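Local coordinates for protein CG8862 (PDB 3ISM) that acts as endonuclease G, a magnesium-dependent mitochondrial nuclease of the DNA/RNA non-specific family that is inhibited by EndoGI, at the interface of chains A and B. Sequence-based numbering; all coordinates share one arbitrary frame. Chains: chain A/B, CG8862.

The interface of chains A and B. Residues chain A 30-31, 45; chain B 29-31.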
loop_
_atom_site.group_PDB
_atom_site.type_symbol
_atom_site.label_atom_id
_atom_site.label_comp_id
_atom_site.label_asym_id
_atom_site.label_seq_id
_atom_site.Cartn_x
_atom_site.Cartn_y
_atom_site.Cartn_z
ATOM N N LEU A 30 -8.485 -1.056 11.840
ATOM C CA LEU A 30 -7.918 -1.568 13.083
ATOM C C LEU A 30 -6.521 -2.169 12.928
ATOM O O LEU A 30 -6.080 -2.933 13.772
ATOM C CB LEU A 30 -8.874 -2.596 13.722
ATOM C CG LEU A 30 -10.310 -2.153 13.995
ATOM C CD1 LEU A 30 -11.244 -3.371 14.112
ATOM C CD2 LEU A 30 -10.374 -1.294 15.253
ATOM N N ASP A 31 -5.813 -1.798 11.867
ATOM C CA ASP A 31 -4.461 -2.285 11.686
ATOM C C ASP A 31 -3.443 -1.541 12.560
ATOM O O ASP A 31 -3.213 -0.339 12.387
ATOM C CB ASP A 31 -4.048 -2.177 10.216
ATOM C CG ASP A 31 -2.888 -3.095 9.871
ATOM O OD1 ASP A 31 -2.620 -4.027 10.654
ATOM O OD2 ASP A 31 -2.272 -2.899 8.809
ATOM N N ARG A 45 2.666 -1.090 8.214
ATOM C CA ARG A 45 3.988 -1.714 8.265
ATOM C C ARG A 45 4.580 -1.966 6.872
ATOM O O ARG A 45 5.808 -1.942 6.679
ATOM C CB ARG A 45 3.922 -3.020 9.063
ATOM C CG ARG A 45 3.825 -2.824 10.555
ATOM C CD ARG A 45 3.634 -4.179 11.305
ATOM N NE ARG A 45 2.432 -4.914 10.883
ATOM C CZ ARG A 45 2.216 -6.203 11.163
ATOM N NH1 ARG A 45 3.133 -6.888 11.835
ATOM N NH2 ARG A 45 1.091 -6.814 10.766
ATOM N N GLY B 29 -1.369 -10.244 10.654
ATOM C CA GLY B 29 -1.804 -8.861 10.827
ATOM C C GLY B 29 -3.258 -8.874 11.236
ATOM O O GLY B 29 -3.876 -9.941 11.298
ATOM N N LEU B 30 -3.815 -7.702 11.533
ATOM C CA LEU B 30 -5.182 -7.654 12.042
ATOM C C LEU B 30 -6.096 -6.708 11.253
ATOM O O LEU B 30 -7.075 -6.189 11.787
ATOM C CB LEU B 30 -5.205 -7.353 13.555
ATOM C CG LEU B 30 -4.385 -8.250 14.504
ATOM C CD1 LEU B 30 -4.171 -7.556 15.854
ATOM C CD2 LEU B 30 -5.018 -9.640 14.706
ATOM N N ASP B 31 -5.786 -6.506 9.976
ATOM C CA ASP B 31 -6.615 -5.657 9.141
ATOM C C ASP B 31 -7.804 -6.455 8.601
ATOM O O ASP B 31 -7.638 -7.396 7.826
ATOM C CB ASP B 31 -5.792 -5.036 8.002
ATOM C CG ASP B 31 -6.467 -3.810 7.377
ATOM O OD1 ASP B 31 -7.498 -3.365 7.911
ATOM O OD2 ASP B 31 -5.954 -3.269 6.367
HETATM O O HOH W 1 -9.133 -3.161 9.822
#
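A:Asp31 and B:Asp31 meet through the carbon parts of their side chains at the centre of this patch, CG of A:Asp31 lying 4.0 Å from CB of B:Asp31. The side chains run at about a right angle to each other, yet the two carboxylates are stacked, with only 7° between their planes. In A:Asp31 CG is turned anti to the backbone N (chi1 -159°), and B:Asp31 is turned the same way, which brings each acid group over the methylene of its counterpart. The facing carboxylates remain near neighbours, OD2 of A:Asp31 being 4.4 Å from OD2 of B:Asp31; if both were charged, their proximity could disfavour ionisation and raise the pKa of one of them. Beside them the backbones converge at A:Leu30 and B:Leu30, whose carbonyl oxygens stand 3.9 Å apart, a proximity of backbone rather than an interlocking of leucine side chains. Farther out, the guanidinium of A:Arg45 reaches the other subunit with NH2, 3.5 Å from CA of B:Gly29. This approach is van der Waals in nature, because CA is a carbon and not a polar partner. At the rim, a water bridges the subunits: N of A:Leu30 donates to it over 3.0 Å with 160° at the hydrogen, and the water also meets the carboxylate OD1 of B:Asp31. The patch hides 140 Å² of protein surface in all and is a small part of the two-fold interface that pairs two EndoG subunits, as is usual for this nuclease; it probably contributes to that pairing. Residues 29-31 form loop just ahead of strand 33-35, and A:Arg45 directly follows strand 40-44; the patch centre lies about 20 Å from A:His101, the predicted proton acceptor, apart from the catalytic site.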